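Local coordinates for protein basic helix-loop-helix, putative, expressed (Oryza sativa subsp. japonica, PDB 5LW0) that binds ADP-ribose through its macrodomain and, within a longer multidomain protein, probably takes part in ADP-ribosylation-linked repair of DNA interstrand crosslinks, at residues N123-A128 / A142-A147; V171-T176 / T186-V191; V76-S81 / G109-L114. All blocks are in the same frame, centred on the assembly; numbering follows the deposited sequence.

Contact 1 of 3, residues N123-A128 / A142-A147; sequences NVIANA and AAIYNA. With AR6 ([(2R,3S,4R,5R)-5-(6-aminopurin-9-yl)-3,4-dihydroxy-oxolan-2-yl]methyl [hydroxy-[[(2R,3S,4R,5S)-3,4,5-trihydroxyoxolan-2-yl]methoxy]phosphoryl] hydrogen phosphate), chain C.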
loop_
_atom_site.group_PDB
_atom_site.type_symbol
_atom_site.label_atom_id
_atom_site.label_comp_id
_atom_site.label_asym_id
_atom_site.label_seq_id
_atom_site.Cartn_x
_atom_site.Cartn_y
_atom_site.Cartn_z
ATOM N N ASN A 123 -7.296 -8.653 4.871
ATOM C CA ASN A 123 -6.557 -9.857 4.372
ATOM C C ASN A 123 -5.434 -9.505 3.401
ATOM O O ASN A 123 -4.519 -10.288 3.188
ATOM C CB ASN A 123 -7.484 -10.848 3.680
ATOM C CG ASN A 123 -8.397 -11.587 4.631
ATOM O OD1 ASN A 123 -8.604 -11.196 5.753
ATOM N ND2 ASN A 123 -9.021 -12.629 4.113
ATOM N N VAL A 124 -5.523 -8.354 2.726
ATOM C CA VAL A 124 -4.502 -7.993 1.775
ATOM C C VAL A 124 -3.849 -6.719 2.255
ATOM O O VAL A 124 -4.529 -5.749 2.569
ATOM C CB VAL A 124 -5.071 -7.791 0.357
ATOM C CG1 VAL A 124 -3.949 -7.508 -0.632
ATOM C CG2 VAL A 124 -5.905 -8.992 -0.068
ATOM N N ILE A 125 -2.508 -6.699 2.302
ATOM C CA ILE A 125 -1.819 -5.451 2.619
ATOM C C ILE A 125 -0.805 -5.093 1.550
ATOM O O ILE A 125 -0.275 -5.961 0.855
ATOM C CB ILE A 125 -1.155 -5.476 4.003
ATOM C CG1 ILE A 125 -0.038 -6.446 4.033
ATOM C CG2 ILE A 125 -2.177 -5.769 5.122
ATOM C CD1 ILE A 125 0.749 -6.405 5.345
ATOM N N ALA A 126 -0.610 -3.793 1.348
ATOM C CA ALA A 126 0.428 -3.302 0.416
ATOM C C ALA A 126 1.703 -2.946 1.131
ATOM O O ALA A 126 1.675 -2.469 2.279
ATOM C CB ALA A 126 -0.092 -2.095 -0.302
ATOM N N ASN A 127 2.811 -3.130 0.442
ATOM C CA ASN A 127 4.125 -2.792 0.925
ATOM C C ASN A 127 4.783 -1.747 0.046
ATOM O O ASN A 127 4.682 -1.801 -1.165
ATOM C CB ASN A 127 4.938 -4.045 0.949
ATOM C CG ASN A 127 6.358 -3.795 1.395
ATOM O OD1 ASN A 127 6.589 -2.968 2.279
ATOM N ND2 ASN A 127 7.309 -4.525 0.802
ATOM N N ALA A 128 5.433 -0.737 0.646
ATOM C CA ALA A 128 6.206 0.186 -0.093
ATOM C C ALA A 128 7.613 -0.397 -0.238
ATOM O O ALA A 128 8.461 -0.253 0.619
ATOM C CB ALA A 128 6.216 1.547 0.581
ATOM N N ALA A 142 10.563 -2.877 5.963
ATOM C CA ALA A 142 11.191 -3.616 7.078
ATOM C C ALA A 142 10.197 -4.240 8.000
ATOM O O ALA A 142 10.342 -5.387 8.404
ATOM C CB ALA A 142 12.115 -2.686 7.835
ATOM N N ALA A 143 9.152 -3.482 8.320
ATOM C CA ALA A 143 8.140 -3.959 9.227
ATOM C C ALA A 143 7.402 -5.169 8.695
ATOM O O ALA A 143 7.133 -6.088 9.428
ATOM C CB ALA A 143 7.155 -2.819 9.530
ATOM N N ILE A 144 7.013 -5.131 7.389
ATOM C CA ILE A 144 6.308 -6.197 6.811
ATOM C C ILE A 144 7.156 -7.469 6.753
ATOM O O ILE A 144 6.682 -8.538 7.094
ATOM C CB ILE A 144 5.695 -5.798 5.418
ATOM C CG1 ILE A 144 4.513 -4.844 5.687
ATOM C CG2 ILE A 144 5.253 -7.026 4.688
ATOM C CD1 ILE A 144 3.967 -4.165 4.454
ATOM N N TYR A 145 8.385 -7.354 6.278
ATOM C CA TYR A 145 9.237 -8.544 6.159
ATOM C C TYR A 145 9.534 -9.128 7.568
ATOM O O TYR A 145 9.558 -10.332 7.719
ATOM C CB TYR A 145 10.530 -8.221 5.389
ATOM C CG TYR A 145 10.417 -8.437 3.950
ATOM C CD1 TYR A 145 10.467 -9.701 3.445
ATOM C CD2 TYR A 145 10.264 -7.358 3.048
ATOM C CE1 TYR A 145 10.388 -9.939 2.069
ATOM C CE2 TYR A 145 10.156 -7.589 1.671
ATOM C CZ TYR A 145 10.228 -8.896 1.201
ATOM O OH TYR A 145 10.075 -9.181 -0.151
ATOM N N ASN A 146 9.720 -8.259 8.561
ATOM C CA ASN A 146 9.951 -8.716 9.968
ATOM C C ASN A 146 8.777 -9.429 10.516
ATOM O O ASN A 146 8.912 -10.470 11.105
ATOM C CB ASN A 146 10.337 -7.567 10.846
ATOM C CG ASN A 146 11.765 -7.130 10.620
ATOM O OD1 ASN A 146 12.560 -7.867 10.044
ATOM N ND2 ASN A 146 12.098 -5.936 11.073
ATOM N N ALA A 147 7.567 -8.952 10.188
ATOM C CA ALA A 147 6.375 -9.600 10.688
ATOM C C ALA A 147 6.067 -10.870 9.961
ATOM O O ALA A 147 5.605 -11.828 10.542
ATOM C CB ALA A 147 5.184 -8.657 10.620
HETATM N N1 AR6 C . 2.425 0.609 9.490
HETATM C C2 AR6 C . 1.805 1.567 8.770
HETATM N N3 AR6 C . 2.430 2.546 8.145
HETATM C C4 AR6 C . 3.795 2.641 8.197
HETATM C C5 AR6 C . 4.558 1.658 8.904
HETATM C C6 AR6 C . 3.799 0.588 9.573
HETATM N N6 AR6 C . 4.383 -0.377 10.241
HETATM N N7 AR6 C . 5.921 2.014 8.768
HETATM C C8 AR6 C . 5.951 3.109 7.975
HETATM N N9 AR6 C . 4.672 3.493 7.615
HETATM P PA AR6 C . 8.172 4.197 3.596
HETATM P PB AR6 C . 8.551 4.988 0.749
HETATM C "C1'" AR6 C . 4.258 4.535 6.701
HETATM O O1A AR6 C . 9.402 5.066 3.934
HETATM O O1B AR6 C . 8.626 6.461 1.068
HETATM C C1D AR6 C . 11.568 1.231 2.324
HETATM O O1D AR6 C . 12.333 0.823 3.438
HETATM C "C2'" AR6 C . 5.056 5.833 6.690
HETATM O "O2'" AR6 C . 4.769 6.688 7.840
HETATM O O2A AR6 C . 8.059 2.832 4.160
HETATM O O2B AR6 C . 7.782 4.521 -0.451
HETATM C C2D AR6 C . 12.003 0.407 1.075
HETATM O O2D AR6 C . 13.197 -0.426 1.369
HETATM C "C3'" AR6 C . 4.671 6.393 5.343
HETATM O "O3'" AR6 C . 3.427 7.143 5.403
HETATM O O3A AR6 C . 7.997 4.093 1.980
HETATM C C3D AR6 C . 12.270 1.428 0.004
HETATM O O3D AR6 C . 13.718 1.478 -0.145
HETATM C "C4'" AR6 C . 4.479 5.139 4.470
HETATM O "O4'" AR6 C . 4.452 4.035 5.346
HETATM C C4D AR6 C . 11.721 2.762 0.564
HETATM O O4D AR6 C . 11.679 2.660 2.007
HETATM C "C5'" AR6 C . 5.573 4.930 3.453
HETATM O "O5'" AR6 C . 6.879 5.109 4.033
HETATM C C5D AR6 C . 10.296 3.105 0.141
HETATM O O5D AR6 C . 10.070 4.458 0.594
#

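Contact 2 of 3, residues V171-T176 / T186-V191; sequences VPLPST and THIIHV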
loop_
_atom_site.group_PDB
_atom_site.type_symbol
_atom_site.label_atom_id
_atom_site.label_comp_id
_atom_site.label_asym_id
_atom_site.label_seq_id
_atom_site.Cartn_x
_atom_site.Cartn_y
_atom_site.Cartn_z
ATOM N N VAL A 171 1.743 -11.121 -4.056
ATOM C CA VAL A 171 2.404 -12.356 -3.568
ATOM C C VAL A 171 1.498 -13.021 -2.571
ATOM O O VAL A 171 1.159 -12.421 -1.543
ATOM C CB VAL A 171 3.740 -12.007 -2.902
ATOM C CG1 VAL A 171 4.426 -13.276 -2.360
ATOM C CG2 VAL A 171 4.664 -11.271 -3.892
ATOM N N PRO A 172 1.168 -14.315 -2.782
ATOM C CA PRO A 172 0.408 -14.992 -1.736
ATOM C C PRO A 172 1.280 -15.323 -0.557
ATOM O O PRO A 172 2.423 -15.725 -0.734
ATOM C CB PRO A 172 -0.083 -16.290 -2.401
ATOM C CG PRO A 172 0.348 -16.228 -3.790
ATOM C CD PRO A 172 1.365 -15.145 -3.960
ATOM N N LEU A 173 0.775 -15.054 0.642
ATOM C CA LEU A 173 1.553 -15.226 1.869
ATOM C C LEU A 173 1.240 -16.619 2.459
ATOM O O LEU A 173 0.098 -16.879 2.782
ATOM C CB LEU A 173 1.163 -14.155 2.903
ATOM C CG LEU A 173 1.936 -14.204 4.207
ATOM C CD1 LEU A 173 3.419 -13.968 4.025
ATOM C CD2 LEU A 173 1.391 -13.243 5.238
ATOM N N PRO A 174 2.261 -17.503 2.549
ATOM C CA PRO A 174 2.008 -18.837 3.094
ATOM C C PRO A 174 1.348 -18.811 4.441
ATOM O O PRO A 174 1.634 -17.940 5.267
ATOM C CB PRO A 174 3.411 -19.425 3.191
ATOM C CG PRO A 174 4.155 -18.748 2.102
ATOM C CD PRO A 174 3.641 -17.335 2.153
ATOM N N SER A 175 0.450 -19.768 4.678
ATOM C CA SER A 175 -0.301 -19.820 5.910
ATOM C C SER A 175 0.598 -20.034 7.136
ATOM O O SER A 175 0.235 -19.708 8.261
ATOM C CB SER A 175 -1.330 -20.918 5.812
ATOM O OG SER A 175 -2.339 -20.712 6.748
ATOM N N THR A 176 1.797 -20.515 6.904
ATOM C CA THR A 176 2.758 -20.712 7.987
ATOM C C THR A 176 3.345 -19.407 8.507
ATOM O O THR A 176 4.018 -19.374 9.544
ATOM C CB THR A 176 3.932 -21.606 7.493
ATOM O OG1 THR A 176 4.424 -21.106 6.253
ATOM C CG2 THR A 176 3.479 -23.028 7.286
ATOM N N THR A 186 -3.449 -12.778 3.827
ATOM C CA THR A 186 -3.336 -13.848 2.834
ATOM C C THR A 186 -2.468 -13.438 1.609
ATOM O O THR A 186 -1.993 -14.297 0.878
ATOM C CB THR A 186 -4.712 -14.273 2.315
ATOM O OG1 THR A 186 -5.351 -13.162 1.669
ATOM C CG2 THR A 186 -5.589 -14.831 3.403
ATOM N N HIS A 187 -2.261 -12.122 1.414
ATOM C CA HIS A 187 -1.496 -11.620 0.282
ATOM C C HIS A 187 -0.850 -10.325 0.641
ATOM O O HIS A 187 -1.421 -9.526 1.384
ATOM C CB HIS A 187 -2.431 -11.338 -0.945
ATOM C CG HIS A 187 -3.081 -12.551 -1.519
ATOM N ND1 HIS A 187 -4.210 -13.118 -0.973
ATOM C CD2 HIS A 187 -2.810 -13.258 -2.633
ATOM C CE1 HIS A 187 -4.555 -14.166 -1.676
ATOM N NE2 HIS A 187 -3.764 -14.237 -2.725
ATOM N N ILE A 188 0.341 -10.135 0.108
ATOM C CA ILE A 188 1.039 -8.870 0.189
ATOM C C ILE A 188 1.278 -8.384 -1.227
ATOM O O ILE A 188 1.713 -9.144 -2.064
ATOM C CB ILE A 188 2.382 -9.056 0.937
ATOM C CG1 ILE A 188 2.051 -9.381 2.444
ATOM C CG2 ILE A 188 3.265 -7.836 0.770
ATOM C CD1 ILE A 188 3.207 -9.816 3.218
ATOM N N ILE A 189 0.992 -7.136 -1.482
ATOM C CA ILE A 189 1.274 -6.561 -2.767
ATOM C C ILE A 189 2.409 -5.582 -2.611
ATOM O O ILE A 189 2.223 -4.516 -2.032
ATOM C CB ILE A 189 0.006 -5.857 -3.390
ATOM C CG1 ILE A 189 -1.176 -6.810 -3.423
ATOM C CG2 ILE A 189 0.377 -5.317 -4.753
ATOM C CD1 ILE A 189 -2.495 -6.167 -3.858
ATOM N N HIS A 190 3.590 -5.926 -3.172
ATOM C CA HIS A 190 4.718 -5.040 -3.177
ATOM C C HIS A 190 4.480 -3.974 -4.250
ATOM O O HIS A 190 4.237 -4.317 -5.391
ATOM C CB HIS A 190 5.976 -5.786 -3.537
ATOM C CG HIS A 190 6.327 -6.898 -2.597
ATOM N ND1 HIS A 190 6.678 -6.681 -1.283
ATOM C CD2 HIS A 190 6.479 -8.215 -2.809
ATOM C CE1 HIS A 190 7.026 -7.833 -0.723
ATOM N NE2 HIS A 190 6.885 -8.786 -1.621
ATOM N N VAL A 191 4.694 -2.706 -3.908
ATOM C CA VAL A 191 4.498 -1.575 -4.814
ATOM C C VAL A 191 5.766 -0.733 -4.821
ATOM O O VAL A 191 6.328 -0.477 -3.726
ATOM C CB VAL A 191 3.386 -0.666 -4.297
ATOM C CG1 VAL A 191 3.127 0.386 -5.332
ATOM C CG2 VAL A 191 2.139 -1.455 -3.987
#

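Contact 3 of 3, residues V76-S81 / G109-L114; sequences VLVDLS and GDITQL. With AR6 ([(2R,3S,4R,5R)-5-(6-aminopurin-9-yl)-3,4-dihydroxy-oxolan-2-yl]methyl [hydroxy-[[(2R,3S,4R,5S)-3,4,5-trihydroxyoxolan-2-yl]methoxy]phosphoryl] hydrogen phosphate), chain C.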
loop_
_atom_site.group_PDB
_atom_site.type_symbol
_atom_site.label_atom_id
_atom_site.label_comp_id
_atom_site.label_asym_id
_atom_site.label_seq_id
_atom_site.Cartn_x
_atom_site.Cartn_y
_atom_site.Cartn_z
ATOM N N VAL A 76 -8.329 0.925 2.572
ATOM C CA VAL A 76 -8.032 1.560 3.872
ATOM C C VAL A 76 -6.556 2.079 3.840
ATOM O O VAL A 76 -5.642 1.308 3.689
ATOM C CB VAL A 76 -8.197 0.601 5.067
ATOM C CG1 VAL A 76 -7.919 1.339 6.358
ATOM C CG2 VAL A 76 -9.557 -0.012 5.088
ATOM N N LEU A 77 -6.393 3.408 3.917
ATOM C CA LEU A 77 -5.094 4.031 4.013
ATOM C C LEU A 77 -4.649 4.019 5.478
ATOM O O LEU A 77 -5.359 4.576 6.340
ATOM C CB LEU A 77 -5.112 5.447 3.435
ATOM C CG LEU A 77 -3.810 6.277 3.641
ATOM C CD1 LEU A 77 -2.624 5.693 2.858
ATOM C CD2 LEU A 77 -4.076 7.689 3.255
ATOM N N VAL A 78 -3.495 3.454 5.745
ATOM C CA VAL A 78 -3.012 3.340 7.096
ATOM C C VAL A 78 -1.711 4.109 7.291
ATOM O O VAL A 78 -0.865 4.166 6.400
ATOM C CB VAL A 78 -2.825 1.878 7.526
ATOM C CG1 VAL A 78 -4.157 1.146 7.460
ATOM C CG2 VAL A 78 -1.758 1.185 6.689
ATOM N N ASP A 79 -1.559 4.677 8.495
ATOM C CA ASP A 79 -0.267 5.258 8.917
ATOM C C ASP A 79 -0.165 5.034 10.434
ATOM O O ASP A 79 -1.176 4.857 11.135
ATOM C CB ASP A 79 -0.150 6.734 8.525
ATOM C CG ASP A 79 1.327 7.231 8.449
ATOM O OD1 ASP A 79 2.239 6.377 8.593
ATOM O OD2 ASP A 79 1.557 8.502 8.283
ATOM N N LEU A 80 1.048 5.065 10.937
ATOM C CA LEU A 80 1.304 4.665 12.308
ATOM C C LEU A 80 0.812 5.646 13.339
ATOM O O LEU A 80 0.463 5.256 14.440
ATOM C CB LEU A 80 2.822 4.496 12.487
ATOM C CG LEU A 80 3.423 3.245 11.976
ATOM C CD1 LEU A 80 4.945 3.443 11.917
ATOM C CD2 LEU A 80 3.012 2.154 12.919
ATOM N N SER A 81 0.875 6.922 13.041
ATOM C CA SER A 81 0.591 7.930 14.054
ATOM C C SER A 81 -0.664 8.674 13.806
ATOM O O SER A 81 -0.949 9.058 12.698
ATOM C CB SER A 81 1.770 8.958 14.152
ATOM O OG SER A 81 1.436 9.999 15.088
ATOM N N GLY A 109 -2.691 2.973 12.593
ATOM C CA GLY A 109 -2.245 1.684 13.045
ATOM C C GLY A 109 -1.006 1.199 12.366
ATOM O O GLY A 109 -0.535 1.801 11.433
ATOM N N ASP A 110 -0.501 0.111 12.869
ATOM C CA ASP A 110 0.614 -0.590 12.271
ATOM C C ASP A 110 -0.013 -1.593 11.280
ATOM O O ASP A 110 -0.843 -2.429 11.652
ATOM C CB ASP A 110 1.360 -1.332 13.373
ATOM C CG ASP A 110 2.583 -2.094 12.879
ATOM O OD1 ASP A 110 2.750 -2.349 11.677
ATOM O OD2 ASP A 110 3.390 -2.517 13.788
ATOM N N ILE A 111 0.392 -1.487 10.023
ATOM C CA ILE A 111 -0.124 -2.330 8.976
ATOM C C ILE A 111 0.098 -3.818 9.195
ATOM O O ILE A 111 -0.541 -4.641 8.573
ATOM C CB ILE A 111 0.396 -1.843 7.615
ATOM C CG1 ILE A 111 -0.594 -2.195 6.509
ATOM C CG2 ILE A 111 1.778 -2.319 7.328
ATOM C CD1 ILE A 111 -0.277 -1.515 5.195
ATOM N N THR A 112 1.086 -4.162 10.062
ATOM C CA THR A 112 1.351 -5.559 10.408
ATOM C C THR A 112 0.620 -6.020 11.677
ATOM O O THR A 112 0.780 -7.168 12.060
ATOM C CB THR A 112 2.855 -5.802 10.592
ATOM O OG1 THR A 112 3.325 -5.140 11.768
ATOM C CG2 THR A 112 3.619 -5.284 9.411
ATOM N N GLN A 113 -0.194 -5.135 12.276
ATOM C CA GLN A 113 -0.950 -5.481 13.461
ATOM C C GLN A 113 -2.390 -4.947 13.380
ATOM O O GLN A 113 -2.994 -4.514 14.414
ATOM C CB GLN A 113 -0.280 -4.894 14.700
ATOM C CG GLN A 113 1.163 -5.351 14.899
ATOM C CD GLN A 113 1.773 -4.868 16.233
ATOM O OE1 GLN A 113 1.477 -5.388 17.278
ATOM N NE2 GLN A 113 2.602 -3.859 16.161
ATOM N N LEU A 114 -2.988 -4.997 12.185
ATOM C CA LEU A 114 -4.284 -4.437 12.057
ATOM C C LEU A 114 -5.373 -5.199 12.854
ATOM O O LEU A 114 -6.268 -4.574 13.339
ATOM C CB LEU A 114 -4.696 -4.353 10.572
ATOM C CG LEU A 114 -3.899 -3.297 9.855
ATOM C CD1 LEU A 114 -4.100 -3.434 8.341
ATOM C CD2 LEU A 114 -4.201 -1.914 10.351
HETATM N N1 AR6 C . 2.425 0.609 9.490
HETATM C C2 AR6 C . 1.805 1.567 8.770
HETATM N N3 AR6 C . 2.430 2.546 8.145
HETATM C C4 AR6 C . 3.795 2.641 8.197
HETATM C C5 AR6 C . 4.558 1.658 8.904
HETATM C C6 AR6 C . 3.799 0.588 9.573
HETATM N N6 AR6 C . 4.383 -0.377 10.241
HETATM N N7 AR6 C . 5.921 2.014 8.768
HETATM C C8 AR6 C . 5.951 3.109 7.975
HETATM N N9 AR6 C . 4.672 3.493 7.615
HETATM P PA AR6 C . 8.172 4.197 3.596
HETATM P PB AR6 C . 8.551 4.988 0.749
HETATM C "C1'" AR6 C . 4.258 4.535 6.701
HETATM O O1A AR6 C . 9.402 5.066 3.934
HETATM O O1B AR6 C . 8.626 6.461 1.068
HETATM C C1D AR6 C . 11.568 1.231 2.324
HETATM O O1D AR6 C . 12.333 0.823 3.438
HETATM C "C2'" AR6 C . 5.056 5.833 6.690
HETATM O "O2'" AR6 C . 4.769 6.688 7.840
HETATM O O2A AR6 C . 8.059 2.832 4.160
HETATM O O2B AR6 C . 7.782 4.521 -0.451
HETATM C C2D AR6 C . 12.003 0.407 1.075
HETATM O O2D AR6 C . 13.197 -0.426 1.369
HETATM C "C3'" AR6 C . 4.671 6.393 5.343
HETATM O "O3'" AR6 C . 3.427 7.143 5.403
HETATM O O3A AR6 C . 7.997 4.093 1.980
HETATM C C3D AR6 C . 12.270 1.428 0.004
HETATM O O3D AR6 C . 13.718 1.478 -0.145
HETATM C "C4'" AR6 C . 4.479 5.139 4.470
HETATM O "O4'" AR6 C . 4.452 4.035 5.346
HETATM C C4D AR6 C . 11.721 2.762 0.564
HETATM O O4D AR6 C . 11.679 2.660 2.007
HETATM C "C5'" AR6 C . 5.573 4.930 3.453
HETATM O "O5'" AR6 C . 6.879 5.109 4.033
HETATM C C5D AR6 C . 10.296 3.105 0.141
HETATM O O5D AR6 C . 10.070 4.458 0.594
#

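Contact 1 of 3, residues N123-A128 / A142-A147
Ile-144 drives its CD1 methyl between Ile-125 and Asn-127, two residues of strand 124-128 whose side chains point at the helix. On one flank the two isoleucines meet tip to tip, with Ile-144 CD1 and Ile-125 CD1 4.0 Å apart. On the other, Ile-144 slides past Asn-127 in the opposite direction, and Ile-144 CD1 lies 3.6 Å from Asn-127 CB. Between them Ile-144 CD1 also rests 3.6 Å from Ala-126 O, a buried backbone acceptor that finds no polar partner. Ile-125 reaches the helix with CG1 held between its backbone N and carbonyl carbon (chi1 67°) and CD1 extended beyond.

The amide of Asn-127 is the polar element in this apolar setting. Its CG stands anti to the backbone N (chi1 178°), which carries the amide toward the helix. Asn-127 ND2 lies 4.3 Å from Tyr-145 CE2, an oblique approach to the ring, while its hydrogen bonds run elsewhere: to the side-chain oxygen of Asn-141, just ahead of the helical segment, and to His-190 ND1 on the adjoining strand. One NH2 group thus links strand 124-128 both to the helix and to strand 187-192, which should fix the rotation of the amide.

Farther out, both segments border the ADP-ribose. Ala-128 CB is 3.4 Å from AR6 O3A, the oxygen bridging the two phosphates, and Ala-143 CB sits 3.8 Å from the adenine N6. The strand and helix therefore each contribute a methyl to the macrodomain pocket.

Helix 139-148 runs across the strand at 125° between N-to-C directions, with the two short axes 8.8 Å apart at closest approach. Ile-144 and Tyr-145 also touch Leu-152 of helix 150-159, and Ile-188 of strand 187-192 packs on both isoleucines.

Contact 2 of 3, residues V171-T176 / T186-V191
Val-171 and Ile-188 form the antiparallel hydrogen-bonded pair at the edge of the macrodomain's mixed sheet, where outermost strand 167-172 runs against strand 187-192. Val-171 N donates to Ile-188 O at 2.8 Å, and Ile-188 N returns a bond to Val-171 O at 2.9 Å. Beyond the non-hydrogen-bonded pair Pro-172 and His-187, the pairing continues through Leu-173 N and Thr-186 O; this N-H points almost straight at its acceptor (174°) but comes from above the carbonyl plane.

The Val-171 side chain can be followed outward. Its CB lies 3.6 Å from Ile-188 O, and CG2, anti to the carbonyl carbon, extends to His-190 CD2 at 3.7 Å, the two side chains crossing obliquely. The imidazole is held at both nitrogens, ND1 by Asn-127 and NE2 by Thr-156, while CG2 of Ile-188 lies over one face, offset toward the rim. On this same side of the sheet Leu-173 CD1 meets Ile-188 CD1, and helix 150-159 covers Val-171.

The other side carries Pro-172 and His-187. There the His-187 ring has ND1 hydrogen-bonded to Thr-186 OG1 and CD2 placed 3.8 Å from Pro-172 CA.

Contact 3 of 3, residues V76-S81 / G109-L114
Asp-79 O and Gly-109 O, two acceptors, stand only 3.1 Å apart where the backbones meet, beside the single hydrogen bond that joins them, Gly-109 N to Asp-79 O (2.8 Å). A CA-H...O contact from Leu-80 to Gly-109 O supports the junction. Next to it Leu-80 CD2 rests 3.7 Å from Asp-110 CA, and the Leu-80 CD1 methyl packs against the adenine, 3.5 Å from AR6 C5.

Beneath the junction Val-78 and Ile-111 cross at about a right angle, Val-78 CG2 meeting Ile-111 CD1. On its other branch Val-78 CG1 has a looser contact with Leu-114 CD2.

Asp-110 and Ile-111 read the adenine. Asp-110 OD1 accepts from AR6 N6 at 2.9 Å, and Ile-111 N donates to AR6 N1 at 3.0 Å, both bonds nearly straight at 175°. The carboxylate is held by its own turn: Thr-112 N and OG1 reach OD1 from the same face, above its plane, and Gln-113 NE2 meets OD2, also from above the plane. Asp-110 CG is set anti to the backbone N (chi1 -179°). The bond from Thr-112 N to OD1 makes an Asx turn, overlapping the type I turn from Asp-110 to Gln-113. Three N-H or O-H donors at OD1, including the adenine amine, would favour a charged carboxylate.

At the strand end Asp-79 OD1 takes the AR6 O2' hydroxyl at 2.7 Å and also the backbone N of Leu-80, while OD2 is held by Ser-84. The end of strand 74-79 and the loop after strand 104-108 thus contribute to the adenosine end of the ADP-ribose pocket, in which an aspartate recognising the adenine amine is a hallmark of macrodomains.

In the fold
From the N terminus, contact 3 comes first: it closes the excursion through helix 85-96 and strand 104-108 by bringing the loop after that strand back beside the end of strand 74-79. Contact 1 follows, closing the short connection, 13 residues between its segments, that leads from strand 124-128 to helix 139-148, and contact 2 then pairs edge strand 167-172 with strand 187-192 around helix 178-183. The three loops are in series and neither nest nor cross. All reach one mixed sheet. Contacts 1 and 2 meet directly through neighbouring strands 124-128 and 187-192, and contacts 1 and 3 touch where Thr-112 packs on the helix, both bordering the ligand. Contacts 2 and 3 stay apart, their centres about 17 Å from each other.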